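Putative Zn-dependent exopeptidase (Bacteroides vulgatus ATCC 8482, PDB 3GUX) is probably a zinc-dependent aminopeptidase of peptidase family M28, releasing amino acids one at a time from the N-terminal ends of peptides. Local coordinates at residues R220-E225 with P264-I269; K228-A233 with F242-G247; K97-C102 with L151-V156. All coordinates share one frame; numbering follows the deposited sequence.

Contact 1 (R220-E225 with P264-I269); sequences RTARSE and PCVDII
Ala222 presses its CB onto Pro264 and Val266, where the junction of helices 218-221 and 223-236 meets strand 265-269, an outermost strand of the mixed sheet in this alpha/beta fold. Ala222 CB lies 3.8 Å from Pro264 CB and 3.9 Å from Val266 CG2. Ala222 leaves helical geometry after the first helix and occupies the N-cap position of the second, and this break lies beside the start of the strand, Ala222 CA being nearest to Pro264 CA. On the Val266 side, CG1 is anti to the backbone N (chi1 -178°), which leaves CG2 to fill the angle between Ala222 CB and Glu225 CB, the latter 3.8 Å away. Met226, Ile229 and Trp230 of the longer helix continue this apolar seam around Val266. Glu225 crosses the proline ring at about a right angle: the bend at chi2 (81°) puts CD beside the ring, and Glu225 OE2 comes within 3.6 Å of Pro264 CG. An alanine in place of Glu225 would keep CB against Val266 but remove the carboxylate, and would probably open a gap beside Pro264 CG. Pro264 CB also meets the backbone, 3.5 Å from Thr221 O. Thr221 OG1, already hydrogen-bonded to Tyr217 O, ties the two segments through a water molecule, which donates to Thr221 OG1 over 3.0 Å and accepts from Cys265 N at 2.8 Å.

Contact 2 (K228-A233 with F242-G247); sequences KIWKKA and FVKEDG
A helix-on-strand packing within the alpha/beta fold brings Trp230 of helix 223-236 against Phe242, at the start of the short, weakly bonded strand 242-244. The two elements approach to 8.4 Å between axes, their directions 119° apart. The aromatic pair is T-shaped: the edge of Phe242 points into a face of the indole, with the phenyl and six-membered ring planes 89° apart and the centroids separated by 5.0 Å. Chi1 of Phe242 (-69°) sets CG beside the backbone N, on the way to the indole, and Phe242 CD2 does the touching, standing over the centre of the indole. The same residue lays its CB over the five-membered ring, a CH-pi contact of 3.8 Å from Phe242 CB to that ring's centroid. Ala233 adds a tight methyl contact one helical turn on, its CB 3.3 Å from Phe242 CD1, while Ile229 CG2 reaches Phe242 CE2 at 4.3 Å. At the indole edge, NE1 gives a weak, bent hydrogen bond to Val243 O (3.1 Å between Trp230 NE1 and Val243 O); its stronger partner is Phe212 O. Val243 O is also approached weakly by Glu245 N, closing the inverse gamma turn centred on Lys244, whose CG lies 4.0 Å from Trp230 CD1. Strand and helix are thus held by aromatic and aliphatic packing supplemented by two polar links, from His234 NE2 of the same helix to Phe242 O and from the indole to Val243 O, and the buried indole N-H is shared between two backbone carbonyls.

Contact 3 (K97-C102 with L151-V156); sequences KRILLC and LGIDIV
One face of the Arg98 guanidinium lies over Gly152 CA and Ile153 N, both offset toward its rim, while the Asp154 carboxylate meets its edge. The grip is side-on with two nitrogens: Arg98 NE reaches Asp154 OD2 at 2.7 Å, and Arg98 NH2 reaches Asp154 OD1 at 2.8 Å. OD2 is met on its syn side, whereas OD1 is approached from above the carboxylate plane, and the two flat groups are turned 36° apart. The bend at chi3 of Arg98 (71°) turns NE toward Asp154, and the guanidinium then lies over Gly152, which has no side chain to obstruct it. Further bonds hold this buried pair: Asp154 OD2 to Tyr194 OH, and Arg98 NH1 to Lys92 O and Ser95 O. Leu100 and Val156 share this face of the sheet, Leu100 CD1 lying 3.5 Å from Val156 CG2. On the face that carries Ile99 and Leu101, Leu101 CD1 packs 3.8 Å from Ile153 CG2; at its end Ile99 CD1 meets Leu151 CD2 of the preceding loop at 3.6 Å. Five backbone hydrogen bonds join the strands, the shortest being Leu101 N to Asp154 O at 2.7 Å. Leu101, Ile153 and Ile155 touch helix 131-146, which lies between the strands in sequence. Adjacent parallel strands connected through a helix packed on one face form a beta-alpha-beta crossover, a building unit of alpha/beta folds such as the M28 peptidase domain.

In the fold
Contacts 1 and 2 share helix 223-236 and touch directly: Ile268 CG2 lies 3.9 Å from Phe242 CE2, and Val266 CG1 lies 4.0 Å from Trp230 CZ3. Contact 2 is nested along the chain within the loop closed by contact 1, and their centres are 10 Å apart. Contact 3 closes earlier and touches neither. Its centre is about 15 Å from that of contact 1, yet both reach the same sheet, in which strand 198-203 separates strand 98-104 from strand 265-269. Contacts 2 and 3 are farthest apart, about 20 Å between centres. Contact 3 pairs interior strands, contact 1 packs helix 223-236 on an outermost strand, and contact 2 fastens strand 242-244 to that helix.

Contact 1 (R220-E225 with P264-I269)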
loop_
_atom_site.group_PDB
_atom_site.type_symbol
_atom_site.label_atom_id
_atom_site.label_comp_id
_atom_site.label_asym_id
_atom_site.label_seq_id
_atom_site.Cartn_x
_atom_site.Cartn_y
_atom_site.Cartn_z
ATOM N N ARG A 220 4.990 -11.587 13.588
ATOM C CA ARG A 220 4.890 -13.043 13.773
ATOM C C ARG A 220 4.617 -13.790 12.459
ATOM O O ARG A 220 4.757 -14.987 12.405
ATOM C CB ARG A 220 3.876 -13.405 14.854
ATOM C CG ARG A 220 2.466 -13.180 14.546
ATOM C CD ARG A 220 1.637 -13.689 15.714
ATOM N NE ARG A 220 0.227 -13.504 15.395
ATOM C CZ ARG A 220 -0.542 -14.388 14.756
ATOM N NH1 ARG A 220 -0.082 -15.572 14.353
ATOM N NH2 ARG A 220 -1.809 -14.084 14.519
ATOM N N THR A 221 4.230 -13.082 11.416
ATOM C CA THR A 221 3.948 -13.667 10.115
ATOM C C THR A 221 4.952 -13.282 9.021
ATOM O O THR A 221 5.070 -14.011 7.984
ATOM C CB THR A 221 2.547 -13.197 9.647
ATOM O OG1 THR A 221 2.456 -11.780 9.823
ATOM C CG2 THR A 221 1.456 -13.882 10.456
ATOM N N ALA A 222 5.710 -12.192 9.264
ATOM C CA ALA A 222 6.643 -11.670 8.266
ATOM C C ALA A 222 7.893 -10.986 8.882
ATOM O O ALA A 222 8.242 -9.889 8.446
ATOM C CB ALA A 222 5.882 -10.689 7.367
ATOM N N ARG A 223 8.549 -11.620 9.874
ATOM C CA ARG A 223 9.703 -10.981 10.543
ATOM C C ARG A 223 10.829 -10.682 9.598
ATOM O O ARG A 223 11.305 -9.580 9.548
ATOM C CB ARG A 223 10.328 -11.822 11.644
ATOM C CG ARG A 223 9.499 -11.971 12.833
ATOM C CD ARG A 223 10.236 -12.521 14.068
ATOM N NE ARG A 223 11.167 -11.529 14.624
ATOM C CZ ARG A 223 10.818 -10.461 15.352
ATOM N NH1 ARG A 223 9.542 -10.188 15.625
ATOM N NH2 ARG A 223 11.752 -9.630 15.799
ATOM N N SER A 224 11.256 -11.712 8.887
ATOM C CA SER A 224 12.340 -11.644 7.922
ATOM C C SER A 224 12.179 -10.438 7.003
ATOM O O SER A 224 13.041 -9.561 6.921
ATOM C CB SER A 224 12.368 -12.966 7.132
ATOM O OG SER A 224 13.199 -12.839 6.004
ATOM N N GLU A 225 11.001 -10.338 6.420
ATOM C CA GLU A 225 10.684 -9.244 5.495
ATOM C C GLU A 225 10.621 -7.908 6.218
ATOM O O GLU A 225 11.186 -6.923 5.767
ATOM C CB GLU A 225 9.386 -9.536 4.762
ATOM C CG GLU A 225 9.366 -10.851 3.987
ATOM C CD GLU A 225 9.069 -12.103 4.834
ATOM O OE1 GLU A 225 8.895 -11.976 6.073
ATOM O OE2 GLU A 225 9.022 -13.210 4.248
ATOM N N PRO A 264 3.290 -13.499 3.059
ATOM C CA PRO A 264 3.596 -12.704 4.251
ATOM C C PRO A 264 3.527 -11.210 3.882
ATOM O O PRO A 264 3.984 -10.811 2.815
ATOM C CB PRO A 264 5.020 -13.090 4.587
ATOM C CG PRO A 264 5.576 -13.605 3.294
ATOM C CD PRO A 264 4.436 -14.346 2.687
ATOM N N CYS A 265 2.939 -10.410 4.744
ATOM C CA CYS A 265 2.712 -9.040 4.407
ATOM C C CYS A 265 3.004 -8.147 5.586
ATOM O O CYS A 265 2.442 -8.341 6.669
ATOM C CB CYS A 265 1.270 -8.883 3.971
ATOM S SG CYS A 265 0.950 -7.320 3.244
ATOM N N VAL A 266 3.850 -7.145 5.346
ATOM C CA VAL A 266 4.320 -6.228 6.374
ATOM C C VAL A 266 3.504 -4.955 6.382
ATOM O O VAL A 266 3.391 -4.290 5.358
ATOM C CB VAL A 266 5.846 -5.869 6.154
ATOM C CG1 VAL A 266 6.349 -4.962 7.226
ATOM C CG2 VAL A 266 6.727 -7.134 6.119
ATOM N N ASP A 267 2.962 -4.592 7.538
ATOM C CA ASP A 267 2.261 -3.329 7.685
ATOM C C ASP A 267 3.229 -2.229 8.186
ATOM O O ASP A 267 3.828 -2.377 9.265
ATOM C CB ASP A 267 1.079 -3.510 8.647
ATOM C CG ASP A 267 0.075 -2.368 8.592
ATOM O OD1 ASP A 267 0.204 -1.429 7.746
ATOM O OD2 ASP A 267 -0.870 -2.409 9.410
ATOM N N ILE A 268 3.419 -1.170 7.379
ATOM C CA ILE A 268 4.183 0.023 7.756
ATOM C C ILE A 268 3.081 0.998 8.155
ATOM O O ILE A 268 2.401 1.521 7.272
ATOM C CB ILE A 268 5.055 0.604 6.602
ATOM C CG1 ILE A 268 6.000 -0.487 6.043
ATOM C CG2 ILE A 268 5.789 1.866 7.072
ATOM C CD1 ILE A 268 6.913 0.006 4.851
ATOM N N ILE A 269 2.912 1.198 9.466
ATOM C CA ILE A 269 1.798 1.940 10.047
ATOM C C ILE A 269 2.277 2.783 11.230
ATOM O O ILE A 269 3.035 2.316 12.062
ATOM C CB ILE A 269 0.634 0.985 10.464
ATOM C CG1 ILE A 269 -0.595 1.761 10.999
ATOM C CG2 ILE A 269 1.135 -0.107 11.444
ATOM C CD1 ILE A 269 -1.899 0.905 11.132
HETATM O O HOH W 1 1.561 -10.958 7.072
#

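Contact 2 (K228-A233 with F242-G247)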
loop_
_atom_site.group_PDB
_atom_site.type_symbol
_atom_site.label_atom_id
_atom_site.label_comp_id
_atom_site.label_asym_id
_atom_site.label_seq_id
_atom_site.Cartn_x
_atom_site.Cartn_y
_atom_site.Cartn_z
ATOM N N LYS A 228 14.069 -6.684 7.268
ATOM C CA LYS A 228 14.782 -6.271 6.057
ATOM C C LYS A 228 14.491 -4.823 5.716
ATOM O O LYS A 228 15.387 -4.044 5.392
ATOM C CB LYS A 228 14.343 -7.162 4.894
ATOM C CG LYS A 228 15.091 -6.961 3.588
ATOM C CD LYS A 228 14.339 -7.549 2.397
ATOM C CE LYS A 228 14.106 -9.038 2.518
ATOM N NZ LYS A 228 13.490 -9.580 1.281
ATOM N N ILE A 229 13.208 -4.485 5.746
ATOM C CA ILE A 229 12.720 -3.161 5.458
ATOM C C ILE A 229 13.243 -2.151 6.501
ATOM O O ILE A 229 13.733 -1.074 6.148
ATOM C CB ILE A 229 11.152 -3.169 5.387
ATOM C CG1 ILE A 229 10.678 -3.982 4.163
ATOM C CG2 ILE A 229 10.607 -1.755 5.353
ATOM C CD1 ILE A 229 9.144 -4.427 4.183
ATOM N N TRP A 230 13.183 -2.518 7.780
ATOM C CA TRP A 230 13.663 -1.629 8.841
ATOM C C TRP A 230 15.180 -1.466 8.758
ATOM O O TRP A 230 15.688 -0.385 9.030
ATOM C CB TRP A 230 13.240 -2.114 10.226
ATOM C CG TRP A 230 11.933 -1.562 10.745
ATOM C CD1 TRP A 230 11.750 -0.879 11.919
ATOM C CD2 TRP A 230 10.630 -1.647 10.133
ATOM N NE1 TRP A 230 10.431 -0.559 12.084
ATOM C CE2 TRP A 230 9.724 -1.010 11.002
ATOM C CE3 TRP A 230 10.148 -2.188 8.934
ATOM C CZ2 TRP A 230 8.365 -0.879 10.702
ATOM C CZ3 TRP A 230 8.800 -2.079 8.651
ATOM C CH2 TRP A 230 7.927 -1.436 9.534
ATOM N N LYS A 231 15.875 -2.534 8.353
ATOM C CA LYS A 231 17.315 -2.525 8.100
ATOM C C LYS A 231 17.672 -1.493 7.059
ATOM O O LYS A 231 18.565 -0.682 7.262
ATOM C CB LYS A 231 17.817 -3.914 7.618
ATOM C CG LYS A 231 19.316 -4.057 7.413
ATOM C CD LYS A 231 19.700 -5.486 6.903
ATOM C CE LYS A 231 21.192 -5.528 6.482
ATOM N NZ LYS A 231 21.506 -6.738 5.699
ATOM N N LYS A 232 16.953 -1.511 5.942
ATOM C CA LYS A 232 17.241 -0.586 4.847
ATOM C C LYS A 232 17.003 0.855 5.247
ATOM O O LYS A 232 17.788 1.734 4.904
ATOM C CB LYS A 232 16.418 -0.933 3.606
ATOM C CG LYS A 232 16.719 -0.037 2.371
ATOM C CD LYS A 232 18.121 -0.152 1.842
ATOM C CE LYS A 232 18.405 -1.473 1.162
ATOM N NZ LYS A 232 19.789 -1.401 0.588
ATOM N N ALA A 233 15.944 1.089 5.991
ATOM C CA ALA A 233 15.595 2.416 6.445
ATOM C C ALA A 233 16.754 3.016 7.256
ATOM O O ALA A 233 17.156 4.169 7.041
ATOM C CB ALA A 233 14.332 2.359 7.254
ATOM N N PHE A 242 11.805 4.476 11.408
ATOM C CA PHE A 242 11.617 3.027 11.500
ATOM C C PHE A 242 12.250 2.483 12.771
ATOM O O PHE A 242 13.416 2.062 12.768
ATOM C CB PHE A 242 12.185 2.350 10.255
ATOM C CG PHE A 242 11.392 2.629 9.012
ATOM C CD1 PHE A 242 11.551 3.812 8.319
ATOM C CD2 PHE A 242 10.454 1.715 8.554
ATOM C CE1 PHE A 242 10.793 4.068 7.192
ATOM C CE2 PHE A 242 9.705 1.963 7.422
ATOM C CZ PHE A 242 9.878 3.145 6.743
ATOM N N VAL A 243 11.454 2.496 13.844
ATOM C CA VAL A 243 11.875 2.054 15.171
ATOM C C VAL A 243 11.856 0.529 15.248
ATOM O O VAL A 243 10.777 -0.090 15.120
ATOM C CB VAL A 243 10.975 2.646 16.293
ATOM C CG1 VAL A 243 11.442 2.170 17.663
ATOM C CG2 VAL A 243 10.977 4.165 16.235
ATOM N N LYS A 244 13.027 -0.081 15.477
ATOM C CA LYS A 244 13.126 -1.532 15.534
ATOM C C LYS A 244 12.709 -2.009 16.903
ATOM O O LYS A 244 13.534 -2.500 17.675
ATOM C CB LYS A 244 14.541 -2.000 15.249
ATOM C CG LYS A 244 15.093 -1.607 13.920
ATOM C CD LYS A 244 16.440 -2.207 13.766
ATOM C CE LYS A 244 17.059 -1.863 12.465
ATOM N NZ LYS A 244 18.489 -2.293 12.481
ATOM N N GLU A 245 11.437 -1.855 17.221
ATOM C CA GLU A 245 10.881 -2.266 18.505
ATOM C C GLU A 245 9.476 -2.742 18.243
ATOM O O GLU A 245 8.821 -2.243 17.325
ATOM C CB GLU A 245 10.859 -1.107 19.512
ATOM C CG GLU A 245 12.259 -0.519 19.852
ATOM C CD GLU A 245 12.231 0.653 20.832
ATOM O OE1 GLU A 245 11.172 0.913 21.445
ATOM O OE2 GLU A 245 13.283 1.320 20.977
ATOM N N ASP A 246 9.008 -3.703 19.036
ATOM C CA ASP A 246 7.648 -4.208 18.899
ATOM C C ASP A 246 6.694 -3.092 19.277
ATOM O O ASP A 246 6.819 -2.510 20.337
ATOM C CB ASP A 246 7.403 -5.426 19.802
ATOM C CG ASP A 246 8.250 -6.648 19.411
ATOM O OD1 ASP A 246 8.647 -6.762 18.232
ATOM O OD2 ASP A 246 8.512 -7.508 20.284
ATOM N N GLY A 247 5.768 -2.768 18.387
ATOM C CA GLY A 247 4.793 -1.734 18.644
ATOM C C GLY A 247 3.495 -2.422 19.013
ATOM O O GLY A 247 3.488 -3.362 19.817
#

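Contact 3 (K97-C102 with L151-V156)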
loop_
_atom_site.group_PDB
_atom_site.type_symbol
_atom_site.label_atom_id
_atom_site.label_comp_id
_atom_site.label_asym_id
_atom_site.label_seq_id
_atom_site.Cartn_x
_atom_site.Cartn_y
_atom_site.Cartn_z
ATOM N N LYS A 97 8.198 -13.891 -10.321
ATOM C CA LYS A 97 8.849 -13.268 -9.158
ATOM C C LYS A 97 8.272 -11.852 -8.952
ATOM O O LYS A 97 8.515 -10.973 -9.784
ATOM C CB LYS A 97 10.370 -13.174 -9.336
ATOM C CG LYS A 97 11.144 -14.481 -9.488
ATOM C CD LYS A 97 12.652 -14.158 -9.394
ATOM C CE LYS A 97 13.553 -15.353 -9.626
ATOM N NZ LYS A 97 14.965 -14.992 -9.317
ATOM N N ARG A 98 7.529 -11.622 -7.857
ATOM C CA ARG A 98 6.885 -10.299 -7.600
ATOM C C ARG A 98 6.847 -9.835 -6.143
ATOM O O ARG A 98 6.911 -10.646 -5.218
ATOM C CB ARG A 98 5.425 -10.309 -8.075
ATOM C CG ARG A 98 5.162 -11.031 -9.372
ATOM C CD ARG A 98 3.715 -10.978 -9.775
ATOM N NE ARG A 98 3.271 -9.659 -10.206
ATOM C CZ ARG A 98 3.596 -9.086 -11.368
ATOM N NH1 ARG A 98 4.412 -9.677 -12.242
ATOM N NH2 ARG A 98 3.118 -7.877 -11.656
ATOM N N ILE A 99 6.738 -8.516 -5.956
ATOM C CA ILE A 99 6.530 -7.918 -4.634
ATOM C C ILE A 99 5.177 -7.198 -4.670
ATOM O O ILE A 99 4.856 -6.499 -5.631
ATOM C CB ILE A 99 7.619 -6.929 -4.184
ATOM C CG1 ILE A 99 9.012 -7.570 -4.208
ATOM C CG2 ILE A 99 7.259 -6.377 -2.774
ATOM C CD1 ILE A 99 9.168 -8.836 -3.353
ATOM N N LEU A 100 4.357 -7.418 -3.651
ATOM C CA LEU A 100 3.060 -6.734 -3.566
ATOM C C LEU A 100 3.212 -5.471 -2.755
ATOM O O LEU A 100 3.821 -5.503 -1.706
ATOM C CB LEU A 100 2.001 -7.619 -2.900
ATOM C CG LEU A 100 0.647 -6.974 -2.565
ATOM C CD1 LEU A 100 -0.021 -6.355 -3.782
ATOM C CD2 LEU A 100 -0.211 -8.010 -1.959
ATOM N N LEU A 101 2.653 -4.367 -3.242
ATOM C CA LEU A 101 2.622 -3.119 -2.513
ATOM C C LEU A 101 1.158 -2.717 -2.429
ATOM O O LEU A 101 0.490 -2.673 -3.450
ATOM C CB LEU A 101 3.398 -2.008 -3.215
ATOM C CG LEU A 101 4.894 -2.211 -3.453
ATOM C CD1 LEU A 101 5.478 -0.956 -4.098
ATOM C CD2 LEU A 101 5.625 -2.544 -2.154
ATOM N N CYS A 102 0.671 -2.388 -1.241
ATOM C CA CYS A 102 -0.740 -2.046 -1.084
ATOM C C CYS A 102 -1.044 -1.005 -0.014
ATOM O O CYS A 102 -0.209 -0.670 0.843
ATOM C CB CYS A 102 -1.523 -3.330 -0.831
ATOM S SG CYS A 102 -0.931 -4.297 0.551
ATOM N N LEU A 151 12.220 -7.510 -10.246
ATOM C CA LEU A 151 10.974 -8.242 -10.003
ATOM C C LEU A 151 9.773 -7.462 -10.493
ATOM O O LEU A 151 9.854 -6.251 -10.674
ATOM C CB LEU A 151 10.753 -8.531 -8.509
ATOM C CG LEU A 151 11.376 -9.766 -7.861
ATOM C CD1 LEU A 151 12.885 -9.783 -7.912
ATOM C CD2 LEU A 151 10.864 -9.839 -6.412
ATOM N N GLY A 152 8.663 -8.164 -10.716
ATOM C CA GLY A 152 7.393 -7.523 -11.069
ATOM C C GLY A 152 6.840 -6.872 -9.810
ATOM O O GLY A 152 7.036 -7.385 -8.715
ATOM N N ILE A 153 6.210 -5.709 -9.947
ATOM C CA ILE A 153 5.591 -5.036 -8.813
ATOM C C ILE A 153 4.086 -4.935 -9.066
ATOM O O ILE A 153 3.652 -4.699 -10.200
ATOM C CB ILE A 153 6.158 -3.619 -8.568
ATOM C CG1 ILE A 153 7.693 -3.628 -8.413
ATOM C CG2 ILE A 153 5.490 -2.997 -7.350
ATOM C CD1 ILE A 153 8.240 -4.530 -7.306
ATOM N N ASP A 154 3.308 -5.197 -8.018
ATOM C CA ASP A 154 1.870 -4.987 -8.036
ATOM C C ASP A 154 1.527 -3.918 -7.019
ATOM O O ASP A 154 1.930 -4.020 -5.856
ATOM C CB ASP A 154 1.118 -6.256 -7.667
ATOM C CG ASP A 154 1.367 -7.350 -8.640
ATOM O OD1 ASP A 154 1.086 -7.173 -9.845
ATOM O OD2 ASP A 154 1.887 -8.390 -8.212
ATOM N N ILE A 155 0.797 -2.896 -7.476
ATOM C CA ILE A 155 0.272 -1.829 -6.640
ATOM C C ILE A 155 -1.245 -2.130 -6.527
ATOM O O ILE A 155 -1.938 -2.159 -7.539
ATOM C CB ILE A 155 0.583 -0.446 -7.236
ATOM C CG1 ILE A 155 2.093 -0.194 -7.169
ATOM C CG2 ILE A 155 -0.162 0.642 -6.498
ATOM C CD1 ILE A 155 2.542 1.187 -7.643
ATOM N N VAL A 156 -1.740 -2.405 -5.321
ATOM C CA VAL A 156 -3.155 -2.673 -5.120
ATOM C C VAL A 156 -3.772 -1.703 -4.111
ATOM O O VAL A 156 -3.270 -1.571 -2.989
ATOM C CB VAL A 156 -3.374 -4.092 -4.608
ATOM C CG1 VAL A 156 -4.870 -4.366 -4.394
ATOM C CG2 VAL A 156 -2.785 -5.076 -5.577
#